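Local coordinates for GDSL-like protein (Collinsella aerofaciens ATCC 25986, PDB 7BXD) that probably hydrolyses ester bonds of acylated substrates as an acyl-hydrolase of the GDSL-like, SGNH-hydrolase class, at residues F87-L91 with A130-L134; A98-F104 with A145-T151; F110-L116 with N170-Q176; R76-K80 with A124-A130. All blocks are in the same frame, centred on the assembly; numbering follows the deposited sequence.

Interaction 1. Residues F87-L91 with A130-L134; sequences FVERL and AVDYL
The short helix 87-90 packs on the long helix 127-141 mainly through apolar side chains, and V88 and L134, whose CA atoms lie 6.4 Å apart, set the register. Both backbones are helical here: L134 N bonds to A130 O at 2.9 Å, while the bond from L91 N to F87 O, 3.0 Å, is weak. V88, a t rotamer, is the most covered residue of the contact. Its CG2 lies 3.8 Å from A130 CB, and its CG1 sits over one face of the Y133 ring, 4.1 Å from the centroid and 27° off the normal, a CH-pi contact. Y133 (chi1 180°, chi2 -89°) has its ring face against V88 CG1. Both helices cover the same face of the parallel sheet in the three-layer alpha/beta/alpha fold of SGNH hydrolases, and this contact joins them. L134, in the m,t rotamer, reaches between F87, V88 and L91: its CD1 is 3.9 Å from F87 CB, and its CD2 is 3.8 Å from F87 O and 4.1 Å from L91 CD2. L91 takes the t,p rotamer, which also brings its CD2 within 4.4 Å of Y133 CE1. F87 (chi1 -70°, chi2 49°) starts toward helix 127-141, but its ring leads away to meet that of F34 on strand 30-35. R90 turns elsewhere, its guanidinium hydrogen-bonded to G35, F70, S75 and D85.

Interaction 2. Residues A98-F104 with A145-T151; sequences ADVYVVF and AKLVFMT
Five backbone hydrogen bonds knit strands 100-104 and 146-150 in parallel within the five-stranded sheet of the SGNH-hydrolase alpha/beta/alpha fold. They alternate in direction: K146 N to D99 O (2.9 Å), Y101 N to K146 O (2.8 Å), V148 N to Y101 O (2.9 Å), V103 N to V148 O (3.0 Å) and M150 N to V103 O (2.8 Å). The register pairs V100 with K146, Y101 with L147, V102 with V148 and V103 with F149; the strand axes approach to 4.7 Å and cross at -16°. A water lies 2.9 Å from V103 O and 2.7 Å from M150 O. Y101 OH accepts from A98 N at 3.1 Å and bonds D95 O, while Y101 CD1 meets A145 CB at 3.6 Å. On the face of Y101, V103, L147 and F149, covered by helices 127-141 and 176-189, V103 (t) lays CB over the F149 ring, 3.8 Å from its centroid, and CG2 3.8 Å from L147 CD1. The other face carries V100, V102, V148, M150 and F104. There M150 (m,t,m) sets SD 5.4 Å from the F104 ring centroid, a Met-aromatic contact, and CE at 4.0 Å over its face (CH-pi), 3.7 Å from V102 CG1.

Interaction 3. Residues F110-L116 with N170-Q176; sequences FSRNVPL and NHLGLTQ
This is a loop-to-loop contact, part polar and part apolar, between the end of helix 107-111 with its following loop and the turn that leads into helix 176-189. N170 to G173 form a type I beta turn, G173 N bonding N170 O at 3.0 Å. N170 (chi1 72°, p) sends ND2 to F110 O (2.9 Å), while its OD1 accepts from L172 N (2.9 Å) and L174 N (3.1 Å). N113, at phi/psi 65/46, takes a weak bond from H171 N to OD1 (2.7 Å); a water accepts from N113 ND2 (3.1 Å) and lies 3.0 Å from S111 O. The F110 ring (chi1 160°, t) has Q176 CB over one face, 3.8 Å from its centroid, a CH-pi contact; Q176 OE1 bonds S166. L116 CB packs on L174 CD1 at 3.9 Å, and L172 CD1 is 3.5 Å from V114 O. Y179 lies beside F110, L116, L172 and L174. The loop enters helix 176-189 with T175 as N-cap, and the two-residue reach of N170 OD1 to L172 N is that of an Asx turn.

Interaction 4. Residues R76-K80 with A124-A130; sequences RIAIK and AHEFYGA
A124, ahead of helix 127-141, presents its carbonyl to the extended run 78-80: I79 N bonds A124 O at 2.9 Å (149°), while A124 CB touches I79 CD1 at 3.9 Å, with I79 in the m,t rotamer. H125 comes next, its CA 4.6 Å from that of I79. Its CA approaches I79 O to 3.3 Å as a CA-H...O contact, and its ring (chi1 -61°, chi2 87°) swings across so that I79 CB lies over one face, 4.0 Å from the centroid and 26° off the normal. One water donates to both I79 O and H125 O, 2.7 Å each. E126 is the N-cap residue, and its carbonyl receives A130 N at 2.8 Å. F127 (chi1 -165°, t) meets I77 CD1 with its CE1 at 3.9 Å and stacks edge-to-face on Y179 of helix 176-189. Three residues on, A130 CB fits against I77 CG2 (3.8 Å), A78 CA (3.5 Å) and A78 CB (3.7 Å), the A78 and A130 CA atoms being 5.0 Å apart. I77 N and A78 N bond the carboxylate of D109. Two facing alanines thus permit close backbone approach, and one hydrogen bond and one water bridge supplement a mainly apolar join.

How the interactions relate
Along the chain the first segments come in the order 76-80, 87-91, 98-104 and 110-116, and their partners follow as 124-130, 130-134, 145-151 and 170-176, so the four contacts interleave. Interactions 1 and 4 are closest, centres 7 Å apart; they share A130 on helix 127-141, and F87 N probably bonds R76 O. Interaction 1 lies over the strand pair of interaction 2, centres 13 Å apart, where F87 and L134 pack on V103. Interaction 4 in turn meets interaction 3, centres 12 Å apart, through P115 O and F127 N. Interactions 2 and 3 are about 24 Å apart, centre to centre. The set runs from the central sheet through a helix layer to peripheral loops.

Interaction 1. Residues F87-L91 with A130-L134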
# COMPACT_ATOMS: atom_id res chain seq x y z
N PHE A 87 -5.71 -6.46 -5.86
CA PHE A 87 -4.34 -6.43 -6.38
C PHE A 87 -4.05 -7.72 -7.15
O PHE A 87 -3.40 -7.70 -8.19
CB PHE A 87 -3.30 -6.27 -5.26
CG PHE A 87 -3.24 -4.92 -4.57
CD1 PHE A 87 -4.37 -4.24 -4.08
CD2 PHE A 87 -1.98 -4.33 -4.34
CE1 PHE A 87 -4.24 -3.03 -3.35
CE2 PHE A 87 -1.86 -3.13 -3.63
CZ PHE A 87 -2.97 -2.50 -3.13
N VAL A 88 -4.50 -8.86 -6.61
CA VAL A 88 -4.28 -10.13 -7.30
C VAL A 88 -4.85 -10.07 -8.71
O VAL A 88 -4.21 -10.50 -9.67
CB VAL A 88 -4.89 -11.28 -6.48
CG1 VAL A 88 -4.98 -12.58 -7.31
CG2 VAL A 88 -4.09 -11.50 -5.18
N GLU A 89 -6.10 -9.57 -8.85
CA GLU A 89 -6.75 -9.52 -10.15
C GLU A 89 -6.12 -8.50 -11.09
O GLU A 89 -6.13 -8.68 -12.32
CB GLU A 89 -8.24 -9.27 -9.97
CG GLU A 89 -9.01 -10.47 -9.45
CD GLU A 89 -10.32 -10.12 -8.76
OE1 GLU A 89 -10.31 -9.29 -7.81
OE2 GLU A 89 -11.37 -10.70 -9.13
N ARG A 90 -5.61 -7.38 -10.53
CA ARG A 90 -5.06 -6.30 -11.35
C ARG A 90 -3.63 -6.55 -11.80
O ARG A 90 -3.16 -5.86 -12.72
CB ARG A 90 -5.09 -4.97 -10.58
CG ARG A 90 -6.51 -4.40 -10.40
CD ARG A 90 -6.42 -2.93 -10.00
NE ARG A 90 -5.97 -2.88 -8.62
CZ ARG A 90 -5.00 -2.11 -8.08
NH1 ARG A 90 -4.24 -1.26 -8.79
NH2 ARG A 90 -4.82 -2.21 -6.79
N LEU A 91 -2.90 -7.47 -11.15
CA LEU A 91 -1.44 -7.51 -11.35
C LEU A 91 -1.06 -7.71 -12.82
O LEU A 91 -0.14 -7.07 -13.34
CB LEU A 91 -0.83 -8.59 -10.46
CG LEU A 91 0.65 -8.86 -10.67
CD1 LEU A 91 1.49 -7.63 -10.41
CD2 LEU A 91 1.07 -10.00 -9.75
N ALA A 130 -3.02 -14.15 -0.63
CA ALA A 130 -2.94 -13.10 -1.63
C ALA A 130 -1.56 -12.44 -1.64
O ALA A 130 -1.02 -12.13 -2.72
CB ALA A 130 -4.04 -12.08 -1.39
N VAL A 131 -1.01 -12.14 -0.45
CA VAL A 131 0.33 -11.56 -0.40
C VAL A 131 1.33 -12.53 -1.03
O VAL A 131 2.22 -12.14 -1.79
CB VAL A 131 0.72 -11.14 1.03
CG1 VAL A 131 2.17 -10.59 1.06
CG2 VAL A 131 -0.24 -10.08 1.56
N ASP A 132 1.20 -13.83 -0.70
CA ASP A 132 2.06 -14.85 -1.28
C ASP A 132 1.95 -14.85 -2.81
O ASP A 132 2.96 -14.89 -3.52
CB ASP A 132 1.67 -16.20 -0.66
CG ASP A 132 2.55 -17.34 -1.12
OD1 ASP A 132 3.62 -17.52 -0.50
OD2 ASP A 132 2.16 -18.04 -2.08
N TYR A 133 0.72 -14.81 -3.32
CA TYR A 133 0.52 -14.75 -4.78
C TYR A 133 1.23 -13.55 -5.38
O TYR A 133 1.87 -13.66 -6.43
CB TYR A 133 -0.97 -14.70 -5.11
CG TYR A 133 -1.22 -14.63 -6.59
CD1 TYR A 133 -1.30 -13.39 -7.25
CD2 TYR A 133 -1.40 -15.81 -7.34
CE1 TYR A 133 -1.52 -13.33 -8.60
CE2 TYR A 133 -1.62 -15.76 -8.70
CZ TYR A 133 -1.68 -14.51 -9.33
OH TYR A 133 -1.90 -14.46 -10.71
N LEU A 134 1.07 -12.37 -4.78
CA LEU A 134 1.68 -11.18 -5.37
C LEU A 134 3.18 -11.33 -5.46
O LEU A 134 3.79 -10.98 -6.47
CB LEU A 134 1.34 -9.92 -4.58
CG LEU A 134 -0.11 -9.40 -4.63
CD1 LEU A 134 -0.14 -8.07 -3.87
CD2 LEU A 134 -0.59 -9.21 -6.05

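Interaction 2. Residues A98-F104 with A145-T151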
# COMPACT_ATOMS: atom_id res chain seq x y z
N ALA A 98 9.14 -2.49 -15.17
CA ALA A 98 9.77 -1.51 -14.29
C ALA A 98 10.98 -2.12 -13.58
O ALA A 98 11.15 -3.35 -13.47
CB ALA A 98 8.77 -1.02 -13.25
N ASP A 99 11.83 -1.24 -13.05
CA ASP A 99 13.01 -1.66 -12.30
C ASP A 99 12.71 -1.94 -10.84
O ASP A 99 13.39 -2.77 -10.22
CB ASP A 99 14.08 -0.57 -12.41
CG ASP A 99 14.41 -0.26 -13.85
OD1 ASP A 99 14.90 -1.16 -14.56
OD2 ASP A 99 14.16 0.87 -14.28
N VAL A 100 11.74 -1.23 -10.26
CA VAL A 100 11.37 -1.40 -8.86
C VAL A 100 9.85 -1.45 -8.81
O VAL A 100 9.17 -0.64 -9.46
CB VAL A 100 11.88 -0.21 -8.02
CG1 VAL A 100 11.51 -0.35 -6.53
CG2 VAL A 100 13.39 -0.00 -8.18
N TYR A 101 9.32 -2.39 -8.01
CA TYR A 101 7.90 -2.46 -7.70
C TYR A 101 7.72 -2.11 -6.23
O TYR A 101 8.39 -2.69 -5.36
CB TYR A 101 7.33 -3.87 -7.95
CG TYR A 101 7.21 -4.06 -9.44
CD1 TYR A 101 8.32 -4.40 -10.19
CD2 TYR A 101 6.02 -3.77 -10.12
CE1 TYR A 101 8.27 -4.46 -11.59
CE2 TYR A 101 5.94 -3.80 -11.51
CZ TYR A 101 7.08 -4.14 -12.24
OH TYR A 101 7.07 -4.14 -13.61
N VAL A 102 6.81 -1.17 -5.97
CA VAL A 102 6.45 -0.75 -4.60
C VAL A 102 4.99 -1.13 -4.40
O VAL A 102 4.11 -0.58 -5.09
CB VAL A 102 6.67 0.76 -4.40
CG1 VAL A 102 6.23 1.17 -3.01
CG2 VAL A 102 8.15 1.13 -4.63
N VAL A 103 4.72 -2.09 -3.50
CA VAL A 103 3.36 -2.59 -3.28
C VAL A 103 2.89 -2.07 -1.93
O VAL A 103 3.52 -2.36 -0.90
CB VAL A 103 3.30 -4.13 -3.33
CG1 VAL A 103 1.86 -4.59 -3.13
CG2 VAL A 103 3.89 -4.66 -4.65
N PHE A 104 1.79 -1.31 -1.93
CA PHE A 104 1.32 -0.58 -0.75
C PHE A 104 -0.18 -0.81 -0.65
O PHE A 104 -0.95 -0.22 -1.41
CB PHE A 104 1.66 0.89 -0.99
CG PHE A 104 1.27 1.87 0.11
CD1 PHE A 104 1.22 1.52 1.46
CD2 PHE A 104 1.01 3.20 -0.25
CE1 PHE A 104 0.92 2.46 2.43
CE2 PHE A 104 0.70 4.15 0.72
CZ PHE A 104 0.65 3.77 2.06
N ALA A 145 13.43 -7.28 -11.41
CA ALA A 145 13.08 -6.07 -10.68
C ALA A 145 13.32 -6.25 -9.18
O ALA A 145 13.36 -7.37 -8.64
CB ALA A 145 11.59 -5.75 -10.88
N LYS A 146 13.51 -5.11 -8.50
CA LYS A 146 13.48 -5.09 -7.04
C LYS A 146 12.03 -4.94 -6.60
O LYS A 146 11.23 -4.30 -7.29
CB LYS A 146 14.32 -3.92 -6.52
CG LYS A 146 15.84 -4.20 -6.43
CD LYS A 146 16.53 -4.79 -7.55
CE LYS A 146 17.99 -4.35 -7.44
NZ LYS A 146 18.53 -4.15 -8.80
N LEU A 147 11.69 -5.54 -5.49
CA LEU A 147 10.33 -5.51 -4.94
C LEU A 147 10.40 -5.08 -3.49
O LEU A 147 11.15 -5.66 -2.69
CB LEU A 147 9.73 -6.92 -5.04
CG LEU A 147 8.37 -7.15 -4.37
CD1 LEU A 147 7.30 -6.20 -4.93
CD2 LEU A 147 7.95 -8.63 -4.55
N VAL A 148 9.60 -4.07 -3.15
CA VAL A 148 9.54 -3.53 -1.80
C VAL A 148 8.07 -3.45 -1.43
O VAL A 148 7.26 -2.89 -2.19
CB VAL A 148 10.19 -2.12 -1.72
CG1 VAL A 148 10.10 -1.55 -0.33
CG2 VAL A 148 11.65 -2.13 -2.20
N PHE A 149 7.71 -3.96 -0.25
CA PHE A 149 6.35 -3.80 0.25
C PHE A 149 6.35 -2.66 1.27
O PHE A 149 7.32 -2.45 2.01
CB PHE A 149 5.82 -5.07 0.94
CG PHE A 149 5.04 -5.97 0.02
CD1 PHE A 149 5.66 -6.56 -1.09
CD2 PHE A 149 3.69 -6.20 0.25
CE1 PHE A 149 4.91 -7.38 -1.93
CE2 PHE A 149 2.96 -7.05 -0.60
CZ PHE A 149 3.57 -7.64 -1.69
N MET A 150 5.23 -1.93 1.32
CA MET A 150 5.01 -0.92 2.36
C MET A 150 3.76 -1.31 3.12
O MET A 150 2.70 -1.55 2.54
CB MET A 150 4.85 0.49 1.74
CG MET A 150 5.98 0.80 0.77
SD MET A 150 6.31 2.56 0.50
CE MET A 150 4.73 3.06 -0.21
N THR A 151 3.88 -1.41 4.44
CA THR A 151 2.73 -1.80 5.25
C THR A 151 1.66 -0.70 5.20
O THR A 151 1.99 0.48 5.06
CB THR A 151 3.16 -2.08 6.68
OG1 THR A 151 3.86 -0.92 7.15
CG2 THR A 151 4.06 -3.31 6.78
O HOH W 1 1.60 -3.46 0.93

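Interaction 3. Residues F110-L116 with N170-Q176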
# COMPACT_ATOMS: atom_id res chain seq x y z
N PHE A 110 -8.32 -5.31 5.72
CA PHE A 110 -8.73 -5.19 7.11
C PHE A 110 -10.16 -4.67 7.20
O PHE A 110 -11.02 -5.28 7.84
CB PHE A 110 -7.75 -4.24 7.81
CG PHE A 110 -8.29 -3.64 9.10
CD1 PHE A 110 -8.65 -4.46 10.18
CD2 PHE A 110 -8.42 -2.27 9.22
CE1 PHE A 110 -9.13 -3.89 11.36
CE2 PHE A 110 -8.90 -1.70 10.39
CZ PHE A 110 -9.26 -2.52 11.46
N SER A 111 -10.45 -3.53 6.55
CA SER A 111 -11.73 -2.87 6.77
C SER A 111 -12.89 -3.61 6.13
O SER A 111 -14.04 -3.45 6.58
CB SER A 111 -11.67 -1.40 6.31
OG SER A 111 -11.64 -1.29 4.91
N ARG A 112 -12.65 -4.41 5.08
CA ARG A 112 -13.71 -5.14 4.39
C ARG A 112 -13.62 -6.64 4.61
O ARG A 112 -14.16 -7.41 3.83
CB ARG A 112 -13.75 -4.75 2.90
CG ARG A 112 -13.90 -3.26 2.67
CD ARG A 112 -15.11 -2.71 3.40
NE ARG A 112 -15.47 -1.38 2.92
CZ ARG A 112 -16.11 -0.48 3.65
NH1 ARG A 112 -16.43 -0.76 4.91
NH2 ARG A 112 -16.40 0.71 3.14
N ASN A 113 -12.99 -7.08 5.70
CA ASN A 113 -13.20 -8.43 6.23
C ASN A 113 -12.71 -9.52 5.27
O ASN A 113 -13.38 -10.52 5.03
CB ASN A 113 -14.66 -8.59 6.64
CG ASN A 113 -15.00 -7.56 7.66
OD1 ASN A 113 -14.40 -7.54 8.73
ND2 ASN A 113 -15.90 -6.65 7.32
N VAL A 114 -11.51 -9.34 4.74
CA VAL A 114 -10.84 -10.44 4.03
C VAL A 114 -10.36 -11.46 5.06
O VAL A 114 -9.66 -11.08 6.02
CB VAL A 114 -9.66 -9.87 3.22
CG1 VAL A 114 -8.69 -10.98 2.81
CG2 VAL A 114 -10.20 -9.12 2.02
N PRO A 115 -10.71 -12.73 4.92
CA PRO A 115 -10.21 -13.74 5.87
C PRO A 115 -8.68 -13.75 5.89
O PRO A 115 -8.02 -13.66 4.85
CB PRO A 115 -10.78 -15.05 5.32
CG PRO A 115 -11.99 -14.65 4.49
CD PRO A 115 -11.54 -13.34 3.87
N LEU A 116 -8.11 -13.91 7.08
CA LEU A 116 -6.66 -13.80 7.19
C LEU A 116 -5.95 -15.01 6.59
O LEU A 116 -4.96 -14.87 5.87
CB LEU A 116 -6.29 -13.59 8.66
CG LEU A 116 -4.89 -13.09 8.93
CD1 LEU A 116 -4.73 -11.62 8.49
CD2 LEU A 116 -4.53 -13.23 10.42
N ASN A 170 -12.41 -5.46 13.13
CA ASN A 170 -13.28 -5.63 11.98
C ASN A 170 -14.35 -6.66 12.30
O ASN A 170 -14.46 -7.15 13.43
CB ASN A 170 -12.46 -5.90 10.71
CG ASN A 170 -11.82 -7.29 10.66
OD1 ASN A 170 -12.05 -8.16 11.52
ND2 ASN A 170 -10.99 -7.51 9.64
N HIS A 171 -15.17 -7.00 11.30
CA HIS A 171 -16.27 -7.94 11.56
C HIS A 171 -15.77 -9.38 11.75
O HIS A 171 -16.54 -10.25 12.16
CB HIS A 171 -17.34 -7.83 10.46
CG HIS A 171 -18.00 -6.48 10.42
ND1 HIS A 171 -18.63 -5.97 9.29
CD2 HIS A 171 -18.09 -5.51 11.36
CE1 HIS A 171 -19.09 -4.76 9.56
NE2 HIS A 171 -18.80 -4.47 10.82
N LEU A 172 -14.50 -9.64 11.45
CA LEU A 172 -13.89 -10.94 11.74
C LEU A 172 -13.22 -10.99 13.10
O LEU A 172 -12.60 -12.01 13.45
CB LEU A 172 -12.85 -11.29 10.66
CG LEU A 172 -13.39 -11.28 9.23
CD1 LEU A 172 -12.30 -11.64 8.26
CD2 LEU A 172 -14.57 -12.23 9.07
N GLY A 173 -13.27 -9.91 13.87
CA GLY A 173 -12.64 -9.92 15.18
C GLY A 173 -11.14 -9.67 15.15
O GLY A 173 -10.45 -9.98 16.13
N LEU A 174 -10.64 -9.07 14.08
CA LEU A 174 -9.21 -8.82 13.91
C LEU A 174 -8.94 -7.32 13.90
O LEU A 174 -9.76 -6.54 13.44
CB LEU A 174 -8.70 -9.40 12.58
CG LEU A 174 -8.82 -10.92 12.45
CD1 LEU A 174 -8.51 -11.35 11.03
CD2 LEU A 174 -7.86 -11.59 13.45
N THR A 175 -7.76 -6.93 14.39
CA THR A 175 -7.33 -5.54 14.20
C THR A 175 -6.42 -5.45 12.98
O THR A 175 -5.99 -6.45 12.38
CB THR A 175 -6.58 -4.96 15.40
OG1 THR A 175 -5.32 -5.60 15.44
CG2 THR A 175 -7.33 -5.16 16.74
N GLN A 176 -6.09 -4.21 12.59
CA GLN A 176 -5.22 -4.03 11.44
C GLN A 176 -3.85 -4.65 11.67
O GLN A 176 -3.20 -5.09 10.71
CB GLN A 176 -5.12 -2.55 11.13
CG GLN A 176 -4.40 -2.26 9.82
CD GLN A 176 -4.48 -0.79 9.41
OE1 GLN A 176 -5.43 -0.10 9.79
NE2 GLN A 176 -3.54 -0.31 8.62
O HOH W 2 -15.15 -4.39 9.23

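Interaction 4. Residues R76-K80 with A124-A130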
# COMPACT_ATOMS: atom_id res chain seq x y z
N ARG A 76 -8.69 -4.17 -2.57
CA ARG A 76 -8.12 -5.06 -1.56
C ARG A 76 -6.96 -5.81 -2.19
O ARG A 76 -6.99 -6.11 -3.39
CB ARG A 76 -9.15 -6.12 -1.10
CG ARG A 76 -10.38 -5.59 -0.34
CD ARG A 76 -11.33 -4.87 -1.27
NE ARG A 76 -12.66 -4.62 -0.71
CZ ARG A 76 -13.71 -5.44 -0.86
NH1 ARG A 76 -13.56 -6.61 -1.47
NH2 ARG A 76 -14.92 -5.10 -0.41
N ILE A 77 -5.97 -6.18 -1.38
CA ILE A 77 -4.95 -7.09 -1.90
C ILE A 77 -5.59 -8.39 -2.36
O ILE A 77 -5.31 -8.89 -3.47
CB ILE A 77 -3.83 -7.31 -0.86
CG1 ILE A 77 -3.01 -6.00 -0.74
CG2 ILE A 77 -2.91 -8.48 -1.27
CD1 ILE A 77 -1.85 -6.06 0.25
N ALA A 78 -6.48 -8.96 -1.53
CA ALA A 78 -7.06 -10.28 -1.80
C ALA A 78 -8.33 -10.21 -2.64
O ALA A 78 -9.09 -9.22 -2.62
CB ALA A 78 -7.41 -10.98 -0.50
N ILE A 79 -8.58 -11.32 -3.35
CA ILE A 79 -9.83 -11.49 -4.08
C ILE A 79 -10.98 -11.64 -3.10
O ILE A 79 -10.86 -12.36 -2.09
CB ILE A 79 -9.79 -12.75 -4.97
CG1 ILE A 79 -8.58 -12.72 -5.90
CG2 ILE A 79 -11.10 -12.87 -5.75
CD1 ILE A 79 -8.49 -13.96 -6.80
N LYS A 80 -12.12 -11.03 -3.41
CA LYS A 80 -13.36 -11.22 -2.66
C LYS A 80 -14.52 -11.09 -3.65
O LYS A 80 -14.44 -10.32 -4.61
CB LYS A 80 -13.48 -10.21 -1.50
CG LYS A 80 -14.47 -10.63 -0.42
CD LYS A 80 -14.50 -9.68 0.76
CE LYS A 80 -15.40 -10.24 1.85
NZ LYS A 80 -16.00 -9.23 2.76
N ALA A 124 -5.86 -17.09 -2.77
CA ALA A 124 -5.82 -15.65 -3.01
C ALA A 124 -7.03 -14.91 -2.46
O ALA A 124 -7.04 -13.67 -2.53
CB ALA A 124 -5.63 -15.38 -4.51
N HIS A 125 -8.02 -15.62 -1.91
CA HIS A 125 -9.09 -15.00 -1.13
C HIS A 125 -8.71 -14.80 0.33
O HIS A 125 -9.47 -14.15 1.06
CB HIS A 125 -10.36 -15.86 -1.18
CG HIS A 125 -10.90 -16.02 -2.55
ND1 HIS A 125 -10.46 -17.02 -3.40
CD2 HIS A 125 -11.83 -15.32 -3.24
CE1 HIS A 125 -11.13 -16.95 -4.54
NE2 HIS A 125 -11.95 -15.91 -4.48
N GLU A 126 -7.60 -15.38 0.81
CA GLU A 126 -7.12 -15.15 2.16
C GLU A 126 -5.98 -14.14 2.08
O GLU A 126 -5.25 -14.09 1.10
CB GLU A 126 -6.61 -16.45 2.79
CG GLU A 126 -7.69 -17.45 3.15
CD GLU A 126 -7.14 -18.74 3.75
OE1 GLU A 126 -5.95 -19.05 3.58
OE2 GLU A 126 -7.95 -19.48 4.38
N PHE A 127 -5.81 -13.33 3.13
CA PHE A 127 -4.77 -12.31 3.08
C PHE A 127 -3.39 -12.93 2.93
O PHE A 127 -2.58 -12.47 2.10
CB PHE A 127 -4.83 -11.43 4.31
CG PHE A 127 -4.03 -10.16 4.14
CD1 PHE A 127 -4.45 -9.16 3.26
CD2 PHE A 127 -2.87 -9.96 4.89
CE1 PHE A 127 -3.72 -8.01 3.12
CE2 PHE A 127 -2.16 -8.79 4.73
CZ PHE A 127 -2.58 -7.82 3.86
N TYR A 128 -3.07 -13.94 3.75
CA TYR A 128 -1.75 -14.59 3.61
C TYR A 128 -1.55 -15.10 2.20
O TYR A 128 -0.44 -14.99 1.64
CB TYR A 128 -1.58 -15.75 4.60
CG TYR A 128 -1.11 -15.39 6.00
CD1 TYR A 128 0.25 -15.21 6.27
CD2 TYR A 128 -2.01 -15.30 7.07
CE1 TYR A 128 0.71 -14.95 7.54
CE2 TYR A 128 -1.55 -15.02 8.35
CZ TYR A 128 -0.20 -14.84 8.58
OH TYR A 128 0.23 -14.53 9.86
N GLY A 129 -2.57 -15.74 1.63
CA GLY A 129 -2.42 -16.33 0.31
C GLY A 129 -2.33 -15.29 -0.79
O GLY A 129 -1.62 -15.50 -1.78
N ALA A 130 -3.02 -14.15 -0.63
CA ALA A 130 -2.94 -13.10 -1.63
C ALA A 130 -1.56 -12.44 -1.64
O ALA A 130 -1.02 -12.13 -2.72
CB ALA A 130 -4.04 -12.08 -1.39
O HOH W 3 -11.64 -12.64 0.46